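Local atomic coordinates of glucanase (PDB entry 5GY3), a protein that probably cuts internal beta-1,4-glucosidic bonds in cellulose, lichenin and cereal beta-D-glucans, as a family 8 glycoside hydrolase. Residues Y122-F127 / Q131-G136; D81-S86 / K138-N143. One frame throughout, in Å; residues are numbered along the deposited sequence.

In the fold
From the N terminus, the chain first supplies residues 81-86, the loop leading into helix 86-103. Helices 86-103 and 106-123 follow before contact 1, a tight hairpin in which strand 124-127 turns back within a few residues onto 131-136. Two residues later, 138-143 returns to 81-86, so contact 2 closes a much longer loop that has contact 1 nested inside it. The two contacts, with centres about 10 Å apart, also touch directly: Ser86 OG lies 2.7 Å from Leu134 O, and Ser86 N lies 2.9 Å from Pro135 O, both probable hydrogen bonds. Together they tie the hairpin and its outgoing loop to the start of helix 86-103, next to the predicted nucleophile Asp87.

Contact 1. Residues Y122-F127 / Q131-G136; sequences YTVVTF and QVMLPG
Gln131 folds its side-chain amide over toward Thr126, its non-hydrogen-bonded partner on the neighbouring strand, so that NE2 reaches Thr126 OG1 at 2.7 Å. The chain bends at its second torsion (chi2 -61°), which brings the amide back across the strand pair, and the hydroxyl lies almost in the amide plane. A water donates to Gln131 OE1 and is also hydrogen-bonded to Thr126 OG1, closing a small ring through the amide, which fixes its rotation. The same OE1 rests 3.7 Å from Val124 CG1, where the two side chains cross at about a right angle.

On the other face Val125 and Val132 form the hydrogen-bonded pair, joined by two backbone bonds, Val125 N to Val132 O and Val132 N to Val125 O. Their CG2 methyls meet at 3.6 Å, each set between its own backbone N and carbonyl carbon. Val125 CG1 instead turns to Leu134 CD1, 3.9 Å away, and Leu146 of strand 145-148 covers this apolar patch.

Beyond the strand end, Leu134 N still donates to Thr123 O at 2.8 Å, a nearly straight bond (171°) that carries the pairing back to Thr123, just before strand 124-127. Met133 runs beside Thr123 and points the same way, its CG 3.5 Å from Thr123 OG1; that hydroxyl is bonded to Leu119 O one helical turn back.

Val124 and Gln131 pack against helix 167-183, while Met133 reaches Ser86 and Thr90 of helix 86-103, its side chain about 7 Å from that of the predicted nucleophile Asp87. The arrangement is a two-stranded antiparallel beta hairpin, following helix 106-123 in the chain, set among the helices of the (alpha/alpha)6 barrel that family 8 glycoside hydrolases share.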
loop_
_atom_site.group_PDB
_atom_site.type_symbol
_atom_site.label_atom_id
_atom_site.label_comp_id
_atom_site.label_asym_id
_atom_site.label_seq_id
_atom_site.Cartn_x
_atom_site.Cartn_y
_atom_site.Cartn_z
ATOM N N TYR A 122 3.408 -18.133 1.943
ATOM C CA TYR A 122 1.990 -18.278 1.630
ATOM C C TYR A 122 1.452 -17.358 0.546
ATOM O O TYR A 122 0.381 -17.652 0.001
ATOM C CB TYR A 122 1.149 -18.050 2.889
ATOM C CG TYR A 122 1.406 -19.080 3.950
ATOM C CD1 TYR A 122 0.826 -20.344 3.875
ATOM C CD2 TYR A 122 2.221 -18.790 5.036
ATOM C CE1 TYR A 122 1.064 -21.292 4.858
ATOM C CE2 TYR A 122 2.463 -19.729 6.019
ATOM C CZ TYR A 122 1.882 -20.974 5.926
ATOM O OH TYR A 122 2.130 -21.895 6.915
ATOM N N THR A 123 2.111 -16.238 0.240
ATOM C CA THR A 123 1.561 -15.322 -0.756
ATOM C C THR A 123 2.389 -15.212 -2.029
ATOM O O THR A 123 1.891 -14.664 -3.022
ATOM C CB THR A 123 1.368 -13.900 -0.181
ATOM O OG1 THR A 123 2.623 -13.199 -0.146
ATOM C CG2 THR A 123 0.759 -13.946 1.219
ATOM N N VAL A 124 3.622 -15.705 -2.040
ATOM C CA VAL A 124 4.488 -15.580 -3.209
ATOM C C VAL A 124 4.477 -16.898 -3.961
ATOM O O VAL A 124 4.707 -17.965 -3.372
ATOM C CB VAL A 124 5.915 -15.172 -2.813
ATOM C CG1 VAL A 124 6.863 -15.337 -4.012
ATOM C CG2 VAL A 124 5.913 -13.729 -2.355
ATOM N N VAL A 125 4.188 -16.827 -5.261
ATOM C CA VAL A 125 4.114 -18.016 -6.094
ATOM C C VAL A 125 4.954 -17.802 -7.345
ATOM O O VAL A 125 5.313 -16.678 -7.701
ATOM C CB VAL A 125 2.659 -18.380 -6.475
ATOM C CG1 VAL A 125 1.827 -18.644 -5.218
ATOM C CG2 VAL A 125 2.040 -17.278 -7.319
ATOM N N THR A 126 5.295 -18.916 -7.985
ATOM C CA THR A 126 5.949 -18.910 -9.285
ATOM C C THR A 126 4.875 -18.972 -10.362
ATOM O O THR A 126 4.061 -19.900 -10.366
ATOM C CB THR A 126 6.884 -20.111 -9.419
ATOM O OG1 THR A 126 7.771 -20.149 -8.299
ATOM C CG2 THR A 126 7.689 -20.018 -10.705
ATOM N N PHE A 127 4.881 -18.007 -11.284
ATOM C CA PHE A 127 3.832 -17.918 -12.298
ATOM C C PHE A 127 4.340 -17.089 -13.468
ATOM O O PHE A 127 4.975 -16.053 -13.261
ATOM C CB PHE A 127 2.571 -17.278 -11.712
ATOM C CG PHE A 127 1.312 -17.552 -12.499
ATOM C CD1 PHE A 127 0.590 -18.721 -12.294
ATOM C CD2 PHE A 127 0.832 -16.624 -13.409
ATOM C CE1 PHE A 127 -0.586 -18.971 -13.002
ATOM C CE2 PHE A 127 -0.336 -16.861 -14.116
ATOM C CZ PHE A 127 -1.051 -18.043 -13.909
ATOM N N GLN A 131 8.491 -14.689 -9.930
ATOM C CA GLN A 131 7.943 -14.700 -8.581
ATOM C C GLN A 131 6.969 -13.540 -8.457
ATOM O O GLN A 131 7.315 -12.411 -8.806
ATOM C CB GLN A 131 9.045 -14.559 -7.528
ATOM C CG GLN A 131 10.071 -15.692 -7.560
ATOM C CD GLN A 131 9.436 -17.040 -7.296
ATOM O OE1 GLN A 131 9.128 -17.379 -6.148
ATOM N NE2 GLN A 131 9.230 -17.821 -8.359
ATOM N N VAL A 132 5.759 -13.821 -7.971
ATOM C CA VAL A 132 4.711 -12.810 -7.845
ATOM C C VAL A 132 4.042 -12.955 -6.482
ATOM O O VAL A 132 3.839 -14.069 -5.990
ATOM C CB VAL A 132 3.663 -12.905 -8.983
ATOM C CG1 VAL A 132 4.339 -12.978 -10.339
ATOM C CG2 VAL A 132 2.802 -14.115 -8.829
ATOM N N MET A 133 3.690 -11.819 -5.879
ATOM C CA MET A 133 2.942 -11.788 -4.630
ATOM C C MET A 133 1.450 -11.656 -4.927
ATOM O O MET A 133 1.021 -10.690 -5.572
ATOM C CB MET A 133 3.397 -10.632 -3.742
ATOM C CG MET A 133 2.601 -10.529 -2.457
ATOM S SD MET A 133 3.138 -9.176 -1.381
ATOM C CE MET A 133 4.723 -9.813 -0.813
ATOM N N LEU A 134 0.677 -12.640 -4.475
ATOM C CA LEU A 134 -0.774 -12.609 -4.599
ATOM C C LEU A 134 -1.366 -11.531 -3.690
ATOM O O LEU A 134 -0.786 -11.206 -2.651
ATOM C CB LEU A 134 -1.358 -13.964 -4.208
ATOM C CG LEU A 134 -0.935 -15.183 -5.043
ATOM C CD1 LEU A 134 -1.335 -16.464 -4.357
ATOM C CD2 LEU A 134 -1.573 -15.099 -6.408
ATOM N N PRO A 135 -2.532 -10.973 -4.049
ATOM C CA PRO A 135 -3.182 -9.997 -3.148
ATOM C C PRO A 135 -3.660 -10.606 -1.842
ATOM O O PRO A 135 -3.888 -9.865 -0.879
ATOM C CB PRO A 135 -4.371 -9.486 -3.975
ATOM C CG PRO A 135 -3.998 -9.762 -5.410
ATOM C CD PRO A 135 -3.192 -11.036 -5.364
ATOM N N GLY A 136 -3.865 -11.920 -1.811
ATOM C CA GLY A 136 -4.265 -12.636 -0.612
ATOM C C GLY A 136 -4.044 -14.114 -0.835
ATOM O O GLY A 136 -3.890 -14.567 -1.975
HETATM O O HOH W 1 7.929 -19.719 -5.360
#

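Contact 2. Residues D81-S86 / K138-N143; sequences DKNNAS and KGFNLN
The flat carboxamide of Asn83 presents both its polar atoms to the backbone of Lys138, while Asn83 ND2 also lies obliquely to the ring of Phe140, 3.8 Å from its CE2. Asn83 OD1 accepts from Lys138 N at 3.1 Å, with the donor tilted 23° from the carbonyl plane. The return bond, from Asn83 ND2 to Lys138 O, is short at 2.7 Å but bent to 125° and therefore weak. One asparagine side chain thus engages the N-H and C=O of a single residue, much as a neighbouring strand might, although neither segment is regular here. With CG anti to the backbone N (chi1 -153°), the amide extends from its own loop toward the other.

That loop is shaped by an Asx turn: Asp81 OD1 accepts from Asn83 N at 2.9 Å, met from above the carboxylate plane. Asp81 OD2 is held by Trp69 NE1, so both carboxylate oxygens are engaged. Lys138 bends at its third and fourth torsions, and its NZ binds a water at 3.1 Å that donates in turn to Lys82 O, adding a bridge on the exposed side.

Deeper in, Asn84 receives Val137 N at OD1 and donates through ND2 to Asp89, extending the connection toward helix 86-103. Phe140 packs on Pro135 and on Asn147 of strand 145-148. The contact therefore joins the loop entering helix 86-103, with Ala85 at its N-cap position, to the surface loop between strands 130-133 and 145-148.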
loop_
_atom_site.group_PDB
_atom_site.type_symbol
_atom_site.label_atom_id
_atom_site.label_comp_id
_atom_site.label_asym_id
_atom_site.label_seq_id
_atom_site.Cartn_x
_atom_site.Cartn_y
_atom_site.Cartn_z
ATOM N N ASP A 81 -14.617 -11.993 7.002
ATOM C CA ASP A 81 -13.722 -12.408 5.925
ATOM C C ASP A 81 -12.399 -12.870 6.521
ATOM O O ASP A 81 -11.669 -12.075 7.125
ATOM C CB ASP A 81 -13.496 -11.264 4.933
ATOM C CG ASP A 81 -12.715 -11.701 3.694
ATOM O OD1 ASP A 81 -12.137 -12.811 3.684
ATOM O OD2 ASP A 81 -12.663 -10.924 2.717
ATOM N N LYS A 82 -12.081 -14.148 6.333
ATOM C CA LYS A 82 -10.899 -14.756 6.924
ATOM C C LYS A 82 -9.671 -14.676 6.021
ATOM O O LYS A 82 -8.656 -15.313 6.322
ATOM C CB LYS A 82 -11.195 -16.215 7.277
ATOM C CG LYS A 82 -12.387 -16.377 8.203
ATOM C CD LYS A 82 -12.110 -15.732 9.555
ATOM C CE LYS A 82 -13.324 -15.830 10.473
ATOM N NZ LYS A 82 -13.075 -15.106 11.754
ATOM N N ASN A 83 -9.725 -13.896 4.947
ATOM C CA ASN A 83 -8.580 -13.754 4.061
ATOM C C ASN A 83 -7.710 -12.591 4.527
ATOM O O ASN A 83 -8.140 -11.723 5.290
ATOM C CB ASN A 83 -9.032 -13.531 2.616
ATOM C CG ASN A 83 -8.007 -14.018 1.581
ATOM O OD1 ASN A 83 -7.157 -14.878 1.853
ATOM N ND2 ASN A 83 -8.107 -13.474 0.374
ATOM N N ASN A 84 -6.468 -12.591 4.059
ATOM C CA ASN A 84 -5.532 -11.515 4.332
ATOM C C ASN A 84 -5.502 -10.562 3.146
ATOM O O ASN A 84 -6.070 -10.830 2.082
ATOM C CB ASN A 84 -4.131 -12.078 4.598
ATOM C CG ASN A 84 -3.498 -12.671 3.350
ATOM O OD1 ASN A 84 -3.995 -13.663 2.805
ATOM N ND2 ASN A 84 -2.403 -12.064 2.883
ATOM N N ALA A 85 -4.833 -9.433 3.339
ATOM C CA ALA A 85 -4.532 -8.509 2.255
ATOM C C ALA A 85 -3.027 -8.295 2.301
ATOM O O ALA A 85 -2.504 -7.753 3.281
ATOM C CB ALA A 85 -5.296 -7.189 2.392
ATOM N N SER A 86 -2.327 -8.751 1.260
ATOM C CA SER A 86 -0.876 -8.857 1.354
ATOM C C SER A 86 -0.199 -7.502 1.508
ATOM O O SER A 86 0.896 -7.431 2.085
ATOM C CB SER A 86 -0.331 -9.600 0.139
ATOM O OG SER A 86 -0.919 -10.882 0.068
ATOM N N LYS A 138 -6.028 -16.637 -0.498
ATOM C CA LYS A 138 -7.110 -17.285 -1.233
ATOM C C LYS A 138 -7.838 -16.289 -2.126
ATOM O O LYS A 138 -7.906 -15.096 -1.824
ATOM C CB LYS A 138 -8.143 -17.929 -0.295
ATOM C CG LYS A 138 -7.618 -19.120 0.490
ATOM C CD LYS A 138 -8.745 -19.877 1.186
ATOM C CE LYS A 138 -9.978 -19.014 1.414
ATOM N NZ LYS A 138 -9.794 -17.984 2.469
ATOM N N GLY A 139 -8.406 -16.800 -3.220
ATOM C CA GLY A 139 -9.341 -16.049 -4.027
ATOM C C GLY A 139 -8.762 -15.388 -5.259
ATOM O O GLY A 139 -9.539 -14.894 -6.093
ATOM N N PHE A 140 -7.437 -15.365 -5.409
ATOM C CA PHE A 140 -6.814 -14.655 -6.519
ATOM C C PHE A 140 -6.058 -15.565 -7.465
ATOM O O PHE A 140 -5.550 -15.082 -8.487
ATOM C CB PHE A 140 -5.879 -13.565 -5.985
ATOM C CG PHE A 140 -6.585 -12.567 -5.135
ATOM C CD1 PHE A 140 -7.316 -11.541 -5.727
ATOM C CD2 PHE A 140 -6.576 -12.684 -3.758
ATOM C CE1 PHE A 140 -8.005 -10.615 -4.945
ATOM C CE2 PHE A 140 -7.263 -11.768 -2.962
ATOM C CZ PHE A 140 -7.982 -10.740 -3.557
ATOM N N ASN A 141 -5.959 -16.854 -7.152
ATOM C CA ASN A 141 -5.275 -17.814 -8.002
ATOM C C ASN A 141 -6.383 -18.503 -8.779
ATOM O O ASN A 141 -7.023 -19.440 -8.311
ATOM C CB ASN A 141 -4.433 -18.800 -7.202
ATOM C CG ASN A 141 -3.388 -19.504 -8.058
ATOM O OD1 ASN A 141 -3.651 -19.878 -9.202
ATOM N ND2 ASN A 141 -2.187 -19.678 -7.505
ATOM N N LEU A 142 -6.668 -17.955 -9.937
ATOM C CA LEU A 142 -7.495 -18.615 -10.911
ATOM C C LEU A 142 -6.524 -19.526 -11.658
ATOM O O LEU A 142 -5.308 -19.399 -11.508
ATOM C CB LEU A 142 -8.208 -17.574 -11.780
ATOM C CG LEU A 142 -9.251 -16.684 -11.057
ATOM C CD1 LEU A 142 -8.671 -15.725 -10.021
ATOM C CD2 LEU A 142 -10.045 -15.862 -12.056
ATOM N N ASN A 143 -7.044 -20.504 -12.373
ATOM C CA ASN A 143 -6.149 -21.574 -12.806
ATOM C C ASN A 143 -5.022 -21.046 -13.695
ATOM O O ASN A 143 -3.853 -21.041 -13.286
ATOM C CB ASN A 143 -6.954 -22.661 -13.503
ATOM C CG ASN A 143 -8.124 -23.146 -12.655
ATOM O OD1 ASN A 143 -7.959 -23.422 -11.458
ATOM N ND2 ASN A 143 -9.308 -23.237 -13.261
HETATM O O HOH W 2 -8.561 -17.695 5.268
#